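Local coordinates for exocyst complex component EXO70 (Saccharomyces cerevisiae, PDB 2B1E), which helps tether secretory vesicles to sites of exocytosis as a subunit of the exocyst complex and plays a role in assembling that complex, at residues 411-414 with 415-419; 421-424 with 425-429; 520-523 with 524-528. All blocks are in the same frame, centred on the assembly; numbering follows the deposited sequence.

Contact 1 of 3, residues 411-414 with 415-419; sequences QRIG and FFILM
Arg412 O takes the backbone N-H of Phe416 at 2.9 Å from O to N, the shortest of four i to i+4 bonds that wind these residues into one turn after another of alpha helix. The helix, 410-429, belongs to the C-terminal half of an all-helical rod. Ile417 N repeats the bond to Ile413 O, and Leu418 N to Gly414 O. Little side-chain bulk meets across the turn, since most of the side chains lead away from it. With CG anti to the backbone N (chi1 173°), Phe416 leaves its CB 3.4 Å from Arg412 O and carries its ring outward. Met419 CG lies 3.6 Å above the Phe415 ring, offset toward its rim, and this ring meets Tyr507 with planes at about 45°. Ile417 behaves differently. Its CG1 sits beside its own N and comes to 3.2 Å from Ile413 O, while 4.2 Å separates it from Ile413 CG2, apolar beta-branched residues suited to a buried face of the helix. Outward, Ile413 packs on Gln388 and Leu391 of helix 364-391, and Leu418 on Tyr452 and Met456 of helix 440-473. The polar ends of the first turn are also spoken for: Gln411 NE2 bonds Thr504 OG1 and Arg412 NE bonds Asn307 OD1. Leu418 CG stands 3.3 Å from Gly414 O, the acceptor of its own N-H.

Contact 2 of 3, residues 421-424 with 425-429; sequences LTLV and EQIVE
Glu425 joins the turn before it through its backbone N, 2.9 Å from Leu421 O, and through a water. Its CG is anti to the backbone N (chi1 177°) and the chain runs out extended, putting OE1 where the water donates to it at 3.0 Å; the same water takes a weak bond from Thr422 OG1, whose stronger partner is Leu418 O. Lys449 NZ forms a salt bridge with Glu425 OE1, so the carboxylate is held by a charge as well as by solvent, which would probably favour its ionised form. Gln426 instead sets its amide against the preceding turn: Gln426 OE1 comes to 3.5 Å from Leu423 CA, and Gln426 CD to 4.0 Å from Thr422 CG2. A long, flexible side chain with a neutral polar end suits this partly exposed strip. An alanine here would lose the amide and its methylenes, and is likely to leave Thr422 CG2 and Leu423 CD1 without the cover they now have. Ile427 continues the apolar side, its CD1 3.8 Å from Leu423 CD1, the two chains crossing obliquely; Ile427 N also bonds Leu423 O. Val428 CG2, set beside its own N, lies 3.2 Å from Val424 O, the acceptor of its N-H. Glu429 closes the segment with a bond from its N to Glu425 O. In this all-helical bundle, Leu421 and Val424 meet Ile376 of helix 364-391, Val424 and Ile427 press on Met317 of helix 311-323, and Leu421 and Val428 face Leu448 and His442 of helix 440-473.

Contact 3 of 3, residues 520-523 with 524-528; sequences SEII and SLVMP
Ile523 and Met527, one turn apart, meet through Ile523 CG2 and Met527 CG at 3.9 Å, the methyl coming against the methylene next to sulfur. The neighbouring pair is looser, with Ile522 CG2 and Val526 CG2 4.4 Å apart. On the solvent side Ser520 O accepts twice: Ser524 N donates at 2.8 Å, and a water donates as well. That water also bonds Ser524 OG at 2.8 Å, so the small hydroxyl ties solvent to the helix surface. Leu525 N is less neatly held: it lies 3.2 Å from Glu521 O but 39° out of the carbonyl plane, and makes a second, weak bond to Ile522 O. This is an alpha helix, part of 512-537 in the C-terminal helical bundle, and it kinks at Pro528. The proline N carries no hydrogen, and Ser524 O therefore receives no N-H from this residue. Pro528 CD lies 3.4 Å from Ile523 O, the acceptor of Met527 N. Beyond this shell, Ile522 and Val526 lie on Trp460 of helix 440-473, while Leu525 touches Val457 and Arg461. The unbranched, flexible chain of Met527 bends at both chi2 and chi3, and Met527 packs against Leu555, Thr556 and Leu559 of helix 552-563.

How the contacts relate
Contacts 1 and 2 are successive parts of helix 410-429, their centres about 15 Å apart, whereas contact 3 lies on helix 512-537, its centre about 20 Å from that of contact 1 and 28 Å from that of contact 2. All three reach helix 440-473, and the first two also share helix 364-391; contact 3 has helix 552-563 as its other partner. Contact 1 is the buried one, with aromatic and branched apolar residues. Contacts 2 and 3 are only partly buried, and each adds an ordered water to its apolar stripe: at a carboxylate in one, at a serine and a main-chain carbonyl in the other.

Contact 1 of 3, residues 411-414 with 415-419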
loop_
_atom_site.group_PDB
_atom_site.type_symbol
_atom_site.label_atom_id
_atom_site.label_comp_id
_atom_site.label_asym_id
_atom_site.label_seq_id
_atom_site.Cartn_x
_atom_site.Cartn_y
_atom_site.Cartn_z
ATOM N N GLN A 411 19.281 -31.822 -15.671
ATOM C CA GLN A 411 20.435 -31.507 -14.839
ATOM C C GLN A 411 20.831 -30.040 -14.976
ATOM O O GLN A 411 20.977 -29.343 -13.974
ATOM C CB GLN A 411 21.625 -32.413 -15.190
ATOM C CG GLN A 411 22.873 -32.121 -14.342
ATOM C CD GLN A 411 23.950 -33.175 -14.518
ATOM O OE1 GLN A 411 24.365 -33.476 -15.638
ATOM N NE2 GLN A 411 24.405 -33.741 -13.412
ATOM N N ARG A 412 20.985 -29.575 -16.216
ATOM C CA ARG A 412 21.364 -28.184 -16.477
ATOM C C ARG A 412 20.276 -27.183 -16.093
ATOM O O ARG A 412 20.573 -26.133 -15.515
ATOM C CB ARG A 412 21.720 -27.984 -17.958
ATOM C CG ARG A 412 22.048 -26.529 -18.277
ATOM C CD ARG A 412 22.392 -26.248 -19.736
ATOM N NE ARG A 412 22.669 -24.818 -19.896
ATOM C CZ ARG A 412 23.004 -24.226 -21.038
ATOM N NH1 ARG A 412 23.112 -24.932 -22.159
ATOM N NH2 ARG A 412 23.234 -22.921 -21.058
ATOM N N ILE A 413 19.025 -27.489 -16.438
ATOM C CA ILE A 413 17.922 -26.606 -16.101
ATOM C C ILE A 413 17.802 -26.543 -14.577
ATOM O O ILE A 413 17.590 -25.467 -14.003
ATOM C CB ILE A 413 16.595 -27.101 -16.731
ATOM C CG1 ILE A 413 16.663 -26.945 -18.254
ATOM C CG2 ILE A 413 15.415 -26.325 -16.142
ATOM C CD1 ILE A 413 15.576 -27.733 -19.035
ATOM N N GLY A 414 17.966 -27.685 -13.919
ATOM C CA GLY A 414 17.894 -27.695 -12.466
ATOM C C GLY A 414 18.945 -26.778 -11.857
ATOM O O GLY A 414 18.669 -26.009 -10.932
ATOM N N PHE A 415 20.160 -26.860 -12.389
ATOM C CA PHE A 415 21.277 -26.040 -11.918
ATOM C C PHE A 415 20.978 -24.557 -12.159
ATOM O O PHE A 415 21.142 -23.718 -11.267
ATOM C CB PHE A 415 22.554 -26.453 -12.660
ATOM C CG PHE A 415 23.757 -25.609 -12.319
ATOM C CD1 PHE A 415 24.399 -25.753 -11.089
ATOM C CD2 PHE A 415 24.240 -24.665 -13.222
ATOM C CE1 PHE A 415 25.511 -24.964 -10.760
ATOM C CE2 PHE A 415 25.355 -23.869 -12.904
ATOM C CZ PHE A 415 25.990 -24.021 -11.669
ATOM N N PHE A 416 20.553 -24.236 -13.376
ATOM C CA PHE A 416 20.216 -22.861 -13.743
ATOM C C PHE A 416 19.188 -22.257 -12.775
ATOM O O PHE A 416 19.400 -21.163 -12.241
ATOM C CB PHE A 416 19.708 -22.844 -15.195
ATOM C CG PHE A 416 19.173 -21.514 -15.664
ATOM C CD1 PHE A 416 19.941 -20.348 -15.564
ATOM C CD2 PHE A 416 17.912 -21.439 -16.241
ATOM C CE1 PHE A 416 19.455 -19.128 -16.037
ATOM C CE2 PHE A 416 17.407 -20.222 -16.725
ATOM C CZ PHE A 416 18.179 -19.063 -16.623
ATOM N N ILE A 417 18.093 -22.965 -12.513
ATOM C CA ILE A 417 17.076 -22.433 -11.606
ATOM C C ILE A 417 17.636 -22.252 -10.188
ATOM O O ILE A 417 17.378 -21.238 -9.529
ATOM C CB ILE A 417 15.822 -23.348 -11.545
ATOM C CG1 ILE A 417 15.247 -23.552 -12.954
ATOM C CG2 ILE A 417 14.752 -22.710 -10.647
ATOM C CD1 ILE A 417 14.921 -22.236 -13.697
ATOM N N LEU A 418 18.407 -23.225 -9.717
ATOM C CA LEU A 418 18.975 -23.119 -8.379
ATOM C C LEU A 418 19.958 -21.957 -8.260
ATOM O O LEU A 418 20.018 -21.303 -7.219
ATOM C CB LEU A 418 19.640 -24.435 -7.972
ATOM C CG LEU A 418 18.651 -25.558 -7.635
ATOM C CD1 LEU A 418 19.388 -26.867 -7.592
ATOM C CD2 LEU A 418 17.959 -25.294 -6.315
ATOM N N MET A 419 20.719 -21.666 -9.314
ATOM C CA MET A 419 21.658 -20.554 -9.214
ATOM C C MET A 419 20.884 -19.257 -9.024
ATOM O O MET A 419 21.330 -18.350 -8.313
ATOM C CB MET A 419 22.564 -20.453 -10.453
ATOM C CG MET A 419 23.709 -21.480 -10.493
ATOM S SD MET A 419 24.879 -21.392 -9.085
ATOM C CE MET A 419 25.761 -19.897 -9.504
#

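Contact 2 of 3, residues 421-424 with 425-429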
loop_
_atom_site.group_PDB
_atom_site.type_symbol
_atom_site.label_atom_id
_atom_site.label_comp_id
_atom_site.label_asym_id
_atom_site.label_seq_id
_atom_site.Cartn_x
_atom_site.Cartn_y
_atom_site.Cartn_z
ATOM N N LEU A 421 17.678 -19.098 -7.730
ATOM C CA LEU A 421 17.029 -19.159 -6.426
ATOM C C LEU A 421 18.024 -18.855 -5.306
ATOM O O LEU A 421 17.623 -18.464 -4.214
ATOM C CB LEU A 421 16.396 -20.531 -6.197
ATOM C CG LEU A 421 15.113 -20.833 -6.979
ATOM C CD1 LEU A 421 14.723 -22.298 -6.749
ATOM C CD2 LEU A 421 13.989 -19.894 -6.534
ATOM N N THR A 422 19.314 -19.043 -5.574
ATOM C CA THR A 422 20.341 -18.760 -4.576
ATOM C C THR A 422 20.339 -17.265 -4.268
ATOM O O THR A 422 20.392 -16.864 -3.101
ATOM C CB THR A 422 21.741 -19.188 -5.064
ATOM O OG1 THR A 422 21.864 -20.607 -4.945
ATOM C CG2 THR A 422 22.833 -18.519 -4.233
ATOM N N LEU A 423 20.275 -16.440 -5.314
ATOM C CA LEU A 423 20.230 -14.997 -5.111
ATOM C C LEU A 423 18.885 -14.666 -4.467
ATOM O O LEU A 423 18.810 -13.816 -3.577
ATOM C CB LEU A 423 20.376 -14.235 -6.432
ATOM C CG LEU A 423 20.165 -12.720 -6.283
ATOM C CD1 LEU A 423 21.188 -12.157 -5.307
ATOM C CD2 LEU A 423 20.287 -12.035 -7.627
ATOM N N VAL A 424 17.825 -15.347 -4.899
ATOM C CA VAL A 424 16.498 -15.108 -4.329
ATOM C C VAL A 424 16.503 -15.267 -2.808
ATOM O O VAL A 424 15.965 -14.428 -2.081
ATOM C CB VAL A 424 15.445 -16.077 -4.906
ATOM C CG1 VAL A 424 14.156 -16.007 -4.084
ATOM C CG2 VAL A 424 15.160 -15.726 -6.348
ATOM N N GLU A 425 17.112 -16.346 -2.331
ATOM C CA GLU A 425 17.175 -16.605 -0.898
ATOM C C GLU A 425 18.076 -15.619 -0.148
ATOM O O GLU A 425 17.814 -15.281 1.011
ATOM C CB GLU A 425 17.640 -18.040 -0.655
ATOM C CG GLU A 425 17.812 -18.397 0.803
ATOM C CD GLU A 425 17.596 -19.869 1.059
ATOM O OE1 GLU A 425 18.159 -20.695 0.310
ATOM O OE2 GLU A 425 16.861 -20.196 2.015
ATOM N N GLN A 426 19.129 -15.156 -0.812
ATOM C CA GLN A 426 20.051 -14.205 -0.209
ATOM C C GLN A 426 19.369 -12.859 0.019
ATOM O O GLN A 426 19.534 -12.233 1.072
ATOM C CB GLN A 426 21.277 -14.018 -1.110
ATOM C CG GLN A 426 22.066 -15.297 -1.331
ATOM C CD GLN A 426 23.268 -15.096 -2.225
ATOM O OE1 GLN A 426 23.189 -14.417 -3.248
ATOM N NE2 GLN A 426 24.391 -15.701 -1.852
ATOM N N ILE A 427 18.597 -12.419 -0.969
ATOM C CA ILE A 427 17.899 -11.143 -0.875
ATOM C C ILE A 427 16.729 -11.196 0.102
ATOM O O ILE A 427 16.318 -10.168 0.647
ATOM C CB ILE A 427 17.428 -10.680 -2.270
ATOM C CG1 ILE A 427 18.649 -10.227 -3.074
ATOM C CG2 ILE A 427 16.400 -9.552 -2.150
ATOM C CD1 ILE A 427 18.349 -9.824 -4.490
ATOM N N VAL A 428 16.196 -12.394 0.329
ATOM C CA VAL A 428 15.102 -12.559 1.276
ATOM C C VAL A 428 15.688 -12.478 2.687
ATOM O O VAL A 428 15.159 -11.791 3.554
ATOM C CB VAL A 428 14.401 -13.928 1.105
ATOM C CG1 VAL A 428 13.564 -14.243 2.336
ATOM C CG2 VAL A 428 13.509 -13.908 -0.133
ATOM N N GLU A 429 16.797 -13.179 2.885
ATOM C CA GLU A 429 17.496 -13.240 4.163
ATOM C C GLU A 429 18.031 -11.900 4.667
ATOM O O GLU A 429 18.263 -11.729 5.866
ATOM C CB GLU A 429 18.657 -14.230 4.046
ATOM C CG GLU A 429 19.503 -14.396 5.297
ATOM C CD GLU A 429 20.699 -15.310 5.063
ATOM O OE1 GLU A 429 20.494 -16.453 4.597
ATOM O OE2 GLU A 429 21.842 -14.884 5.345
HETATM O O HOH W 1 20.273 -20.909 -1.850
#

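Contact 3 of 3, residues 520-523 with 524-528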
loop_
_atom_site.group_PDB
_atom_site.type_symbol
_atom_site.label_atom_id
_atom_site.label_comp_id
_atom_site.label_asym_id
_atom_site.label_seq_id
_atom_site.Cartn_x
_atom_site.Cartn_y
_atom_site.Cartn_z
ATOM N N SER A 520 24.921 -35.529 -0.667
ATOM C CA SER A 520 24.220 -36.588 0.058
ATOM C C SER A 520 23.290 -37.405 -0.830
ATOM O O SER A 520 23.306 -38.630 -0.790
ATOM C CB SER A 520 23.404 -36.006 1.213
ATOM O OG SER A 520 24.242 -35.558 2.266
ATOM N N GLU A 521 22.483 -36.722 -1.632
ATOM C CA GLU A 521 21.522 -37.396 -2.494
ATOM C C GLU A 521 22.150 -38.244 -3.600
ATOM O O GLU A 521 21.639 -39.313 -3.921
ATOM C CB GLU A 521 20.554 -36.377 -3.095
ATOM C CG GLU A 521 19.672 -35.663 -2.077
ATOM C CD GLU A 521 18.771 -36.614 -1.282
ATOM O OE1 GLU A 521 18.283 -37.614 -1.858
ATOM O OE2 GLU A 521 18.530 -36.352 -0.082
ATOM N N ILE A 522 23.242 -37.782 -4.195
ATOM C CA ILE A 522 23.868 -38.576 -5.243
ATOM C C ILE A 522 24.507 -39.825 -4.644
ATOM O O ILE A 522 24.307 -40.929 -5.143
ATOM C CB ILE A 522 24.933 -37.769 -6.013
ATOM C CG1 ILE A 522 24.255 -36.615 -6.755
ATOM C CG2 ILE A 522 25.680 -38.674 -6.983
ATOM C CD1 ILE A 522 25.188 -35.816 -7.645
ATOM N N ILE A 523 25.270 -39.657 -3.569
ATOM C CA ILE A 523 25.911 -40.800 -2.932
ATOM C C ILE A 523 24.860 -41.781 -2.380
ATOM O O ILE A 523 24.997 -42.991 -2.550
ATOM C CB ILE A 523 26.876 -40.335 -1.800
ATOM C CG1 ILE A 523 28.065 -39.588 -2.425
ATOM C CG2 ILE A 523 27.362 -41.538 -0.976
ATOM C CD1 ILE A 523 29.056 -39.006 -1.416
ATOM N N SER A 524 23.807 -41.261 -1.748
ATOM C CA SER A 524 22.744 -42.109 -1.199
ATOM C C SER A 524 22.066 -42.969 -2.260
ATOM O O SER A 524 21.586 -44.069 -1.978
ATOM C CB SER A 524 21.659 -41.256 -0.521
ATOM O OG SER A 524 22.003 -40.947 0.815
ATOM N N LEU A 525 22.020 -42.456 -3.481
ATOM C CA LEU A 525 21.373 -43.153 -4.577
ATOM C C LEU A 525 22.284 -44.171 -5.260
ATOM O O LEU A 525 21.896 -45.312 -5.502
ATOM C CB LEU A 525 20.890 -42.112 -5.587
ATOM C CG LEU A 525 19.949 -42.466 -6.731
ATOM C CD1 LEU A 525 18.681 -43.124 -6.201
ATOM C CD2 LEU A 525 19.610 -41.174 -7.467
ATOM N N VAL A 526 23.504 -43.755 -5.556
ATOM C CA VAL A 526 24.453 -44.608 -6.245
ATOM C C VAL A 526 25.194 -45.675 -5.429
ATOM O O VAL A 526 25.246 -46.840 -5.834
ATOM C CB VAL A 526 25.515 -43.744 -6.953
ATOM C CG1 VAL A 526 26.581 -44.623 -7.569
ATOM C CG2 VAL A 526 24.855 -42.890 -8.014
ATOM N N MET A 527 25.763 -45.295 -4.284
ATOM C CA MET A 527 26.559 -46.262 -3.536
ATOM C C MET A 527 25.873 -47.495 -2.954
ATOM O O MET A 527 26.393 -48.599 -3.090
ATOM C CB MET A 527 27.388 -45.548 -2.466
ATOM C CG MET A 527 28.500 -44.649 -3.053
ATOM S SD MET A 527 29.493 -45.394 -4.389
ATOM C CE MET A 527 29.906 -47.031 -3.659
ATOM N N PRO A 528 24.713 -47.339 -2.298
ATOM C CA PRO A 528 24.109 -48.568 -1.769
ATOM C C PRO A 528 23.862 -49.589 -2.884
ATOM O O PRO A 528 24.142 -50.774 -2.717
ATOM C CB PRO A 528 22.811 -48.066 -1.131
ATOM C CG PRO A 528 23.210 -46.697 -0.620
ATOM C CD PRO A 528 24.008 -46.142 -1.800
HETATM O O HOH W 2 24.566 -39.950 1.244
#